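Local coordinates for 433aa long hypothetical phosphoribosylglycinamide formyl transferase (Pyrococcus horikoshii, PDB 2DWC), which is a member of the ATP-grasp superfamily related to PurT-type enzymes, built as a two-chain assembly and modelled here with adenosine-5'-diphosphate bound, at residues V2-E10 with H218-V226. Sequence-based numbering, arbitrary orientation.
Sequences VVMIKLRDE and HFDENGEIV
F219 lays one face of its ring under the backbone N of L7, which stands 3.5 Å above the ring plane, displaced from the ring centre to its CD2/CE2 border. K6 C approaches the same ring obliquely, 3.3 Å from F219 CE2. I5 O meets it at its edge, close to the plane, 3.6 Å from F219 CZ, while CG1 of V3 approaches CZ obliquely. CB of F219 points at segment 2-10, and chi1 of -74°, with CG opposite the carbonyl carbon and beside the backbone N, leaves the CE2/CZ side of the ring against residues 5-7. The side chains of L7 and F219 run alongside each other in opposite directions, with L7 CD1 3.6 Å from F219 CB. The two methyls of L7 divide the turn between them: CD1 lies against D220 O at 3.5 Å, and CD2 reaches E221 O and G223 N. Farther along, V3 CG2 touches I225 CD1 at 3.7 Å. The contact is thus one of apolar groups and backbone, with about 320 Å² buried in all. The surface that L7 meets is a type I beta turn, D220 to G223, closing a beta hairpin; E224 N donates to D220 OD1 from above the carboxylate plane, and G223 takes a positive phi (94°) suited to glycine. L273 adds a further apolar neighbour for V3, I5 and F219. The N-terminal loop therefore runs over the hairpin end of strands 209-219 and 225-238 at the surface of the ATP-grasp region, then leads into strand 10-11, where E10 pairs antiparallel with a strand of the second subunit.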
loop_
_atom_site.group_PDB
_atom_site.type_symbol
_atom_site.label_atom_id
_atom_site.label_comp_id
_atom_site.label_asym_id
_atom_site.label_seq_id
_atom_site.Cartn_x
_atom_site.Cartn_y
_atom_site.Cartn_z
ATOM N N VAL B 2 15.877 -26.200 11.066
ATOM C CA VAL B 2 14.541 -25.789 11.597
ATOM C C VAL B 2 14.422 -24.264 11.788
ATOM O O VAL B 2 15.422 -23.532 11.835
ATOM C CB VAL B 2 14.206 -26.489 12.965
ATOM C CG1 VAL B 2 14.397 -28.031 12.787
ATOM C CG2 VAL B 2 15.088 -25.977 14.076
ATOM N N VAL B 3 13.178 -23.802 11.880
ATOM C CA VAL B 3 12.876 -22.370 12.089
ATOM C C VAL B 3 13.419 -21.903 13.441
ATOM O O VAL B 3 13.093 -22.488 14.491
ATOM C CB VAL B 3 11.344 -22.161 12.056
ATOM C CG1 VAL B 3 10.978 -20.754 12.512
ATOM C CG2 VAL B 3 10.788 -22.468 10.676
ATOM N N MET B 4 14.223 -20.836 13.441
ATOM C CA MET B 4 14.833 -20.367 14.674
ATOM C C MET B 4 14.063 -19.315 15.427
ATOM O O MET B 4 14.462 -18.998 16.545
ATOM C CB MET B 4 16.263 -19.864 14.416
ATOM C CG MET B 4 16.308 -18.578 13.565
ATOM S SD MET B 4 18.096 -18.126 13.438
ATOM C CE MET B 4 18.615 -19.422 12.316
ATOM N N ILE B 5 12.983 -18.748 14.840
ATOM C CA ILE B 5 12.210 -17.770 15.588
ATOM C C ILE B 5 10.921 -18.466 16.104
ATOM O O ILE B 5 10.754 -19.652 15.914
ATOM C CB ILE B 5 11.788 -16.557 14.734
ATOM C CG1 ILE B 5 10.922 -16.997 13.541
ATOM C CG2 ILE B 5 13.053 -15.846 14.174
ATOM C CD1 ILE B 5 10.096 -15.783 12.919
ATOM N N LYS B 6 10.060 -17.728 16.787
ATOM C CA LYS B 6 8.827 -18.309 17.293
ATOM C C LYS B 6 7.658 -17.382 17.012
ATOM O O LYS B 6 7.815 -16.273 16.481
ATOM C CB LYS B 6 8.927 -18.539 18.782
ATOM C CG LYS B 6 9.225 -17.251 19.546
ATOM C CD LYS B 6 9.647 -17.582 20.975
ATOM C CE LYS B 6 10.179 -16.352 21.687
ATOM N NZ LYS B 6 9.108 -15.326 21.780
ATOM N N LEU B 7 6.470 -17.849 17.361
ATOM C CA LEU B 7 5.246 -17.056 17.170
ATOM C C LEU B 7 5.432 -15.724 17.904
ATOM O O LEU B 7 5.863 -15.665 19.094
ATOM C CB LEU B 7 4.038 -17.854 17.748
ATOM C CG LEU B 7 2.679 -17.128 17.792
ATOM C CD1 LEU B 7 2.074 -16.987 16.427
ATOM C CD2 LEU B 7 1.720 -17.948 18.672
ATOM N N ARG B 8 5.116 -14.635 17.189
ATOM C CA ARG B 8 5.278 -13.270 17.677
ATOM C C ARG B 8 3.976 -12.598 18.079
ATOM O O ARG B 8 3.016 -12.586 17.306
ATOM C CB ARG B 8 5.945 -12.432 16.555
ATOM C CG ARG B 8 6.058 -10.983 16.907
ATOM C CD ARG B 8 6.785 -10.241 15.751
ATOM N NE ARG B 8 8.230 -10.572 15.756
ATOM C CZ ARG B 8 9.116 -10.036 16.603
ATOM N NH1 ARG B 8 8.745 -9.125 17.539
ATOM N NH2 ARG B 8 10.375 -10.433 16.532
ATOM N N ASP B 9 3.973 -12.032 19.270
ATOM C CA ASP B 9 2.789 -11.350 19.786
ATOM C C ASP B 9 3.044 -9.863 19.934
ATOM O O ASP B 9 2.136 -9.121 20.293
ATOM C CB ASP B 9 2.472 -11.910 21.186
ATOM C CG ASP B 9 1.179 -11.366 21.769
ATOM O OD1 ASP B 9 0.125 -11.545 21.130
ATOM O OD2 ASP B 9 1.225 -10.774 22.873
ATOM N N GLU B 10 4.261 -9.410 19.631
ATOM C CA GLU B 10 4.576 -8.009 19.892
ATOM C C GLU B 10 5.413 -7.393 18.786
ATOM O O GLU B 10 6.139 -8.103 18.094
ATOM C CB GLU B 10 5.387 -7.931 21.228
ATOM C CG GLU B 10 5.905 -6.580 21.672
ATOM C CD GLU B 10 7.315 -6.245 21.128
ATOM O OE1 GLU B 10 7.972 -7.121 20.543
ATOM O OE2 GLU B 10 7.756 -5.094 21.303
ATOM N N HIS B 218 3.641 -20.438 7.872
ATOM C CA HIS B 218 3.646 -19.412 8.930
ATOM C C HIS B 218 3.108 -20.061 10.205
ATOM O O HIS B 218 2.599 -21.180 10.158
ATOM C CB HIS B 218 2.695 -18.263 8.503
ATOM C CG HIS B 218 1.267 -18.715 8.321
ATOM N ND1 HIS B 218 0.318 -18.633 9.320
ATOM C CD2 HIS B 218 0.633 -19.238 7.245
ATOM C CE1 HIS B 218 -0.845 -19.071 8.858
ATOM N NE2 HIS B 218 -0.680 -19.441 7.601
ATOM N N PHE B 219 3.236 -19.353 11.328
ATOM C CA PHE B 219 2.728 -19.858 12.606
ATOM C C PHE B 219 1.233 -19.650 12.700
ATOM O O PHE B 219 0.686 -18.643 12.213
ATOM C CB PHE B 219 3.342 -19.096 13.787
ATOM C CG PHE B 219 4.784 -19.456 14.063
ATOM C CD1 PHE B 219 5.141 -20.767 14.420
ATOM C CD2 PHE B 219 5.796 -18.503 13.895
ATOM C CE1 PHE B 219 6.482 -21.127 14.596
ATOM C CE2 PHE B 219 7.145 -18.854 14.066
ATOM C CZ PHE B 219 7.485 -20.184 14.420
ATOM N N ASP B 220 0.562 -20.617 13.314
ATOM C CA ASP B 220 -0.862 -20.474 13.578
ATOM C C ASP B 220 -0.963 -19.934 14.988
ATOM O O ASP B 220 0.042 -19.749 15.692
ATOM C CB ASP B 220 -1.626 -21.818 13.430
ATOM C CG ASP B 220 -1.181 -22.905 14.433
ATOM O OD1 ASP B 220 -0.564 -22.612 15.485
ATOM O OD2 ASP B 220 -1.494 -24.089 14.165
ATOM N N GLU B 221 -2.191 -19.666 15.428
ATOM C CA GLU B 221 -2.379 -19.092 16.740
ATOM C C GLU B 221 -1.850 -19.937 17.888
ATOM O O GLU B 221 -1.555 -19.411 18.961
ATOM C CB GLU B 221 -3.874 -18.778 16.942
ATOM C CG GLU B 221 -4.132 -17.602 17.820
ATOM C CD GLU B 221 -5.615 -17.224 17.888
ATOM O OE1 GLU B 221 -6.403 -17.693 17.035
ATOM O OE2 GLU B 221 -5.983 -16.449 18.796
ATOM N N ASN B 222 -1.726 -21.243 17.668
ATOM C CA ASN B 222 -1.211 -22.143 18.698
ATOM C C ASN B 222 0.301 -22.225 18.725
ATOM O O ASN B 222 0.868 -22.916 19.560
ATOM C CB ASN B 222 -1.755 -23.561 18.517
ATOM C CG ASN B 222 -3.252 -23.600 18.521
ATOM O OD1 ASN B 222 -3.896 -22.999 19.392
ATOM N ND2 ASN B 222 -3.833 -24.311 17.551
ATOM N N GLY B 223 0.968 -21.545 17.807
ATOM C CA GLY B 223 2.415 -21.608 17.838
ATOM C C GLY B 223 3.017 -22.676 16.954
ATOM O O GLY B 223 4.214 -22.859 16.977
ATOM N N GLU B 224 2.198 -23.406 16.203
ATOM C CA GLU B 224 2.745 -24.423 15.292
ATOM C C GLU B 224 2.763 -23.885 13.881
ATOM O O GLU B 224 2.031 -22.974 13.551
ATOM C CB GLU B 224 1.900 -25.680 15.326
ATOM C CG GLU B 224 1.903 -26.244 16.709
ATOM C CD GLU B 224 1.027 -27.451 16.840
ATOM O OE1 GLU B 224 0.060 -27.584 16.045
ATOM O OE2 GLU B 224 1.317 -28.252 17.757
ATOM N N ILE B 225 3.575 -24.489 13.038
ATOM C CA ILE B 225 3.632 -24.028 11.665
ATOM C C ILE B 225 2.561 -24.667 10.789
ATOM O O ILE B 225 2.335 -25.891 10.844
ATOM C CB ILE B 225 5.017 -24.298 11.086
ATOM C CG1 ILE B 225 6.047 -23.553 11.935
ATOM C CG2 ILE B 225 5.065 -23.892 9.592
ATOM C CD1 ILE B 225 7.461 -23.907 11.543
ATOM N N VAL B 226 1.854 -23.829 10.033
ATOM C CA VAL B 226 0.853 -24.321 9.077
ATOM C C VAL B 226 1.139 -23.736 7.694
ATOM O O VAL B 226 1.981 -22.833 7.553
ATOM C CB VAL B 226 -0.600 -23.928 9.495
ATOM C CG1 VAL B 226 -0.940 -24.572 10.806
ATOM C CG2 VAL B 226 -0.732 -22.425 9.631
#